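Local coordinates for protein IMPACT family member YigZ (Escherichia coli, PDB 1VI7) that is of uncertain function but may bind anions and guanine nucleotides and perhaps hydrolyse ribonucleoside triphosphates, at residues E141-I154 and L192-I205. Residues are numbered along the deposited sequence; the frame is centred on the assembly and turned at random.
Sequences EYTLQCEYHQLTGI and LADFSRGSLQLLAI
Gln150 NE2 donates to two waters that carry its grip across to 192-205: one, 2.9 Å from NE2, also bonds Ser199 OG, and the other, 2.8 Å from NE2, donates to Phe195 O. The amide is held at its other end too, since Glu147 N donates a hydrogen bond to Gln150 OE1, 2.8 Å away and in the plane of the side-chain carbonyl. With both polar atoms engaged the amide rotation is defined, and Leu200 CD1 rests against OE1 and NE2 alike.

Beside this polar patch, Phe195 has CG anti to its backbone N (chi1 168°), which sends the ring toward helix 151-160. Gln150 CB sits at the ring edge, while Ile154, crossing the Phe195 side chain at about a right angle, brings CG1 to 3.9 Å from CE2. Ile154 CD1 and Leu200 CD2 meet tip to tip, 4.1 Å apart. Leu144 CD1 reaches Leu192 CD2 at 4.1 Å, tying the strand's side chains to helix 185-196.

Farther along, direct backbone hydrogen bonding across the two segments is confined to the antiparallel hydrogen-bonded pair Thr143 and Leu203. Thr143 N donates to Leu203 O at 2.6 Å, in the carbonyl plane, and Leu203 N returns a bond to Thr143 O at 2.7 Å and 179°. At Gln145 and Gln201 two waters take over, each linking an N-H of one segment to a C=O of the other. Tyr142, on the opposite face of the sheet from Thr143, takes Leu202 CD2 over one ring face and Leu203 O at its edge.

Strands 140-146 and 203-204 are the neighbouring first and last strands of a βαββαβ, ferredoxin-like domain, with strand 174-180 on the other side of 140-146. The chemistry implies a join closed by water-bridged polar groups and side-chain packing as much as by direct strand pairing.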
loop_
_atom_site.group_PDB
_atom_site.type_symbol
_atom_site.label_atom_id
_atom_site.label_comp_id
_atom_site.label_asym_id
_atom_site.label_seq_id
_atom_site.Cartn_x
_atom_site.Cartn_y
_atom_site.Cartn_z
ATOM N N GLU A 141 15.170 -8.848 0.861
ATOM C CA GLU A 141 15.575 -9.413 -0.423
ATOM C C GLU A 141 17.061 -9.728 -0.454
ATOM O O GLU A 141 17.891 -8.910 -0.069
ATOM C CB GLU A 141 15.268 -8.480 -1.574
ATOM C CG GLU A 141 13.822 -8.109 -1.786
ATOM C CD GLU A 141 13.597 -7.465 -3.153
ATOM O OE1 GLU A 141 14.498 -6.717 -3.612
ATOM O OE2 GLU A 141 12.559 -7.761 -3.785
ATOM N N TYR A 142 17.393 -10.908 -0.963
ATOM C CA TYR A 142 18.788 -11.334 -1.096
ATOM C C TYR A 142 19.096 -11.874 -2.499
ATOM O O TYR A 142 18.193 -12.127 -3.271
ATOM C CB TYR A 142 19.056 -12.518 -0.153
ATOM C CG TYR A 142 18.782 -12.301 1.291
ATOM C CD1 TYR A 142 17.504 -12.466 1.835
ATOM C CD2 TYR A 142 19.820 -11.943 2.142
ATOM C CE1 TYR A 142 17.273 -12.277 3.184
ATOM C CE2 TYR A 142 19.596 -11.716 3.490
ATOM C CZ TYR A 142 18.325 -11.894 3.989
ATOM O OH TYR A 142 18.091 -11.677 5.325
ATOM N N THR A 143 20.377 -12.143 -2.791
ATOM C CA THR A 143 20.663 -12.775 -4.085
ATOM C C THR A 143 21.349 -14.136 -3.828
ATOM O O THR A 143 21.805 -14.396 -2.715
ATOM C CB THR A 143 21.418 -12.018 -5.124
ATOM O OG1 THR A 143 22.754 -11.774 -4.681
ATOM C CG2 THR A 143 20.806 -10.713 -5.560
ATOM N N LEU A 144 21.261 -14.995 -4.829
ATOM C CA LEU A 144 21.736 -16.374 -4.673
ATOM C C LEU A 144 22.053 -16.998 -6.015
ATOM O O LEU A 144 21.213 -17.086 -6.896
ATOM C CB LEU A 144 20.636 -17.170 -3.940
ATOM C CG LEU A 144 20.875 -18.662 -3.773
ATOM C CD1 LEU A 144 22.068 -18.897 -2.841
ATOM C CD2 LEU A 144 19.633 -19.403 -3.301
ATOM N N GLN A 145 23.293 -17.415 -6.188
ATOM C CA GLN A 145 23.692 -18.054 -7.490
ATOM C C GLN A 145 23.831 -19.565 -7.230
ATOM O O GLN A 145 24.397 -19.980 -6.219
ATOM C CB GLN A 145 24.851 -17.375 -8.101
ATOM C CG GLN A 145 25.686 -17.890 -9.190
ATOM C CD GLN A 145 26.877 -16.974 -9.522
ATOM O OE1 GLN A 145 27.752 -16.802 -8.663
ATOM N NE2 GLN A 145 26.921 -16.432 -10.744
ATOM N N CYS A 146 23.013 -20.308 -7.982
ATOM C CA CYS A 146 22.940 -21.739 -7.967
ATOM C C CYS A 146 22.977 -22.412 -9.337
ATOM O O CYS A 146 22.778 -21.838 -10.399
ATOM C CB CYS A 146 21.623 -22.147 -7.273
ATOM S SG CYS A 146 20.169 -21.917 -8.276
ATOM N N GLU A 147 22.938 -23.743 -9.300
ATOM C CA GLU A 147 22.963 -24.531 -10.534
ATOM C C GLU A 147 21.594 -24.962 -10.964
ATOM O O GLU A 147 20.703 -25.143 -10.115
ATOM C CB GLU A 147 23.886 -25.752 -10.284
ATOM C CG GLU A 147 25.279 -25.303 -9.879
ATOM C CD GLU A 147 26.403 -26.041 -10.525
ATOM O OE1 GLU A 147 26.336 -26.281 -11.752
ATOM O OE2 GLU A 147 27.375 -26.398 -9.807
ATOM N N TYR A 148 21.360 -25.300 -12.226
ATOM C CA TYR A 148 20.032 -25.694 -12.658
ATOM C C TYR A 148 19.457 -26.908 -11.946
ATOM O O TYR A 148 18.228 -27.097 -11.943
ATOM C CB TYR A 148 20.000 -25.943 -14.178
ATOM C CG TYR A 148 20.069 -24.666 -14.971
ATOM C CD1 TYR A 148 21.299 -24.118 -15.279
ATOM C CD2 TYR A 148 18.939 -23.948 -15.337
ATOM C CE1 TYR A 148 21.406 -22.920 -15.927
ATOM C CE2 TYR A 148 19.028 -22.762 -16.044
ATOM C CZ TYR A 148 20.269 -22.265 -16.365
ATOM O OH TYR A 148 20.414 -21.061 -17.020
ATOM N N HIS A 149 20.291 -27.844 -11.518
ATOM C CA HIS A 149 19.868 -29.056 -10.862
ATOM C C HIS A 149 19.514 -28.797 -9.403
ATOM O O HIS A 149 19.228 -29.731 -8.641
ATOM C CB HIS A 149 20.920 -30.166 -10.959
ATOM C CG HIS A 149 22.147 -29.913 -10.168
ATOM N ND1 HIS A 149 22.185 -30.109 -8.800
ATOM C CD2 HIS A 149 23.364 -29.423 -10.494
ATOM C CE1 HIS A 149 23.373 -29.785 -8.314
ATOM N NE2 HIS A 149 24.108 -29.332 -9.318
ATOM N N GLN A 150 19.684 -27.567 -8.943
ATOM C CA GLN A 150 19.300 -27.145 -7.616
ATOM C C GLN A 150 18.068 -26.243 -7.629
ATOM O O GLN A 150 17.485 -25.981 -6.588
ATOM C CB GLN A 150 20.449 -26.460 -6.889
ATOM C CG GLN A 150 21.734 -27.247 -6.859
ATOM C CD GLN A 150 22.943 -26.424 -6.471
ATOM O OE1 GLN A 150 23.335 -25.450 -7.112
ATOM N NE2 GLN A 150 23.603 -26.840 -5.407
ATOM N N LEU A 151 17.583 -25.806 -8.765
ATOM C CA LEU A 151 16.408 -24.959 -8.865
ATOM C C LEU A 151 15.208 -25.471 -8.103
ATOM O O LEU A 151 14.979 -24.995 -6.978
ATOM C CB LEU A 151 16.041 -24.676 -10.309
ATOM C CG LEU A 151 15.466 -23.292 -10.603
ATOM C CD1 LEU A 151 16.293 -22.222 -9.916
ATOM C CD2 LEU A 151 15.438 -23.067 -12.115
ATOM N N THR A 152 14.465 -26.451 -8.606
ATOM C CA THR A 152 13.312 -26.983 -7.891
ATOM C C THR A 152 13.592 -27.141 -6.402
ATOM O O THR A 152 12.823 -26.644 -5.579
ATOM C CB THR A 152 12.744 -28.284 -8.440
ATOM O OG1 THR A 152 13.633 -29.377 -8.216
ATOM C CG2 THR A 152 12.416 -28.171 -9.920
ATOM N N GLY A 153 14.687 -27.790 -6.022
ATOM C CA GLY A 153 15.068 -27.931 -4.639
ATOM C C GLY A 153 15.000 -26.605 -3.893
ATOM O O GLY A 153 14.472 -26.573 -2.771
ATOM N N ILE A 154 15.601 -25.541 -4.421
ATOM C CA ILE A 154 15.603 -24.255 -3.739
ATOM C C ILE A 154 14.233 -23.603 -3.694
ATOM O O ILE A 154 13.828 -23.043 -2.683
ATOM C CB ILE A 154 16.609 -23.283 -4.338
ATOM C CG1 ILE A 154 18.040 -23.833 -4.240
ATOM C CG2 ILE A 154 16.519 -21.917 -3.662
ATOM C CD1 ILE A 154 18.986 -23.054 -5.151
ATOM N N LEU A 192 19.642 -24.514 3.535
ATOM C CA LEU A 192 20.328 -24.333 2.261
ATOM C C LEU A 192 21.680 -25.026 2.259
ATOM O O LEU A 192 22.026 -25.763 1.355
ATOM C CB LEU A 192 20.518 -22.851 1.998
ATOM C CG LEU A 192 20.530 -22.279 0.608
ATOM C CD1 LEU A 192 19.164 -22.231 -0.038
ATOM C CD2 LEU A 192 21.107 -20.859 0.651
ATOM N N ALA A 193 22.451 -24.761 3.309
ATOM C CA ALA A 193 23.774 -25.372 3.444
ATOM C C ALA A 193 23.653 -26.876 3.524
ATOM O O ALA A 193 24.355 -27.595 2.817
ATOM C CB ALA A 193 24.506 -24.760 4.630
ATOM N N ASP A 194 22.689 -27.433 4.235
ATOM C CA ASP A 194 22.609 -28.888 4.338
ATOM C C ASP A 194 22.222 -29.505 3.011
ATOM O O ASP A 194 22.706 -30.608 2.727
ATOM C CB ASP A 194 21.735 -29.373 5.472
ATOM C CG ASP A 194 22.358 -29.180 6.843
ATOM O OD1 ASP A 194 23.425 -28.532 6.967
ATOM O OD2 ASP A 194 21.807 -29.700 7.833
ATOM N N PHE A 195 21.522 -28.795 2.170
ATOM C CA PHE A 195 21.030 -29.162 0.873
ATOM C C PHE A 195 22.129 -29.155 -0.189
ATOM O O PHE A 195 22.036 -29.810 -1.245
ATOM C CB PHE A 195 19.961 -28.144 0.433
ATOM C CG PHE A 195 19.529 -28.196 -0.995
ATOM C CD1 PHE A 195 18.723 -29.246 -1.442
ATOM C CD2 PHE A 195 19.938 -27.250 -1.915
ATOM C CE1 PHE A 195 18.310 -29.324 -2.751
ATOM C CE2 PHE A 195 19.486 -27.310 -3.236
ATOM C CZ PHE A 195 18.631 -28.296 -3.639
ATOM N N SER A 196 23.181 -28.387 0.097
ATOM C CA SER A 196 24.222 -28.242 -0.908
ATOM C C SER A 196 25.596 -28.444 -0.329
ATOM O O SER A 196 26.577 -27.998 -0.920
ATOM C CB SER A 196 24.093 -26.818 -1.496
ATOM O OG SER A 196 24.576 -25.918 -0.483
ATOM N N ARG A 197 25.676 -29.011 0.866
ATOM C CA ARG A 197 26.976 -29.267 1.487
ATOM C C ARG A 197 27.814 -28.016 1.575
ATOM O O ARG A 197 29.003 -27.981 1.232
ATOM C CB ARG A 197 27.636 -30.410 0.742
ATOM C CG ARG A 197 27.157 -31.792 1.140
ATOM C CD ARG A 197 27.651 -32.889 0.255
ATOM N NE ARG A 197 27.258 -32.686 -1.125
ATOM C CZ ARG A 197 27.800 -33.211 -2.210
ATOM N NH1 ARG A 197 27.367 -32.972 -3.435
ATOM N NH2 ARG A 197 28.838 -34.029 -2.052
ATOM N N GLY A 198 27.191 -26.929 2.056
ATOM C CA GLY A 198 27.738 -25.650 2.293
ATOM C C GLY A 198 28.385 -24.905 1.171
ATOM O O GLY A 198 29.057 -23.894 1.433
ATOM N N SER A 199 27.963 -25.165 -0.082
ATOM C CA SER A 199 28.622 -24.527 -1.220
ATOM C C SER A 199 27.773 -23.444 -1.860
ATOM O O SER A 199 28.228 -22.807 -2.837
ATOM C CB SER A 199 28.880 -25.632 -2.258
ATOM O OG SER A 199 27.622 -25.970 -2.816
ATOM N N LEU A 200 26.514 -23.382 -1.489
ATOM C CA LEU A 200 25.609 -22.320 -1.952
ATOM C C LEU A 200 25.858 -21.087 -1.071
ATOM O O LEU A 200 26.187 -21.274 0.111
ATOM C CB LEU A 200 24.195 -22.830 -1.786
ATOM C CG LEU A 200 23.276 -23.014 -2.984
ATOM C CD1 LEU A 200 23.951 -23.599 -4.185
ATOM C CD2 LEU A 200 22.077 -23.874 -2.564
ATOM N N GLN A 201 25.900 -19.884 -1.634
ATOM C CA GLN A 201 26.188 -18.681 -0.849
ATOM C C GLN A 201 25.153 -17.578 -1.002
ATOM O O GLN A 201 25.238 -16.768 -1.929
ATOM C CB GLN A 201 27.585 -18.151 -1.207
ATOM C CG GLN A 201 28.244 -17.314 -0.146
ATOM C CD GLN A 201 29.579 -16.702 -0.462
ATOM O OE1 GLN A 201 29.732 -15.458 -0.443
ATOM N NE2 GLN A 201 30.625 -17.479 -0.721
ATOM N N LEU A 202 24.226 -17.455 -0.067
ATOM C CA LEU A 202 23.162 -16.447 -0.036
ATOM C C LEU A 202 23.643 -15.045 0.250
ATOM O O LEU A 202 24.210 -14.801 1.322
ATOM C CB LEU A 202 22.193 -16.883 1.088
ATOM C CG LEU A 202 20.943 -16.054 1.302
ATOM C CD1 LEU A 202 19.901 -16.381 0.247
ATOM C CD2 LEU A 202 20.382 -16.268 2.714
ATOM N N LEU A 203 23.381 -14.036 -0.566
ATOM C CA LEU A 203 23.949 -12.709 -0.306
ATOM C C LEU A 203 22.915 -11.610 -0.155
ATOM O O LEU A 203 21.860 -11.628 -0.780
ATOM C CB LEU A 203 24.907 -12.335 -1.446
ATOM C CG LEU A 203 26.141 -13.219 -1.650
ATOM C CD1 LEU A 203 26.719 -12.946 -3.040
ATOM C CD2 LEU A 203 27.184 -12.951 -0.585
ATOM N N ALA A 204 23.231 -10.589 0.624
ATOM C CA ALA A 204 22.328 -9.466 0.853
ATOM C C ALA A 204 22.545 -8.353 -0.156
ATOM O O ALA A 204 23.665 -7.855 -0.274
ATOM C CB ALA A 204 22.554 -8.933 2.267
ATOM N N ILE A 205 21.505 -7.959 -0.867
ATOM C CA ILE A 205 21.545 -6.898 -1.866
ATOM C C ILE A 205 22.273 -5.654 -1.365
ATOM O O ILE A 205 22.138 -5.275 -0.192
ATOM C CB ILE A 205 20.129 -6.482 -2.321
ATOM C CG1 ILE A 205 19.343 -5.866 -1.158
ATOM C CG2 ILE A 205 19.364 -7.652 -2.913
ATOM C CD1 ILE A 205 19.419 -4.359 -1.067
HETATM O O HOH W 1 26.101 -19.993 -4.350
HETATM O O HOH W 2 24.718 -15.892 -4.359
HETATM O O HOH W 3 26.289 -25.699 -4.991
HETATM O O HOH W 4 22.680 -29.120 -4.093
#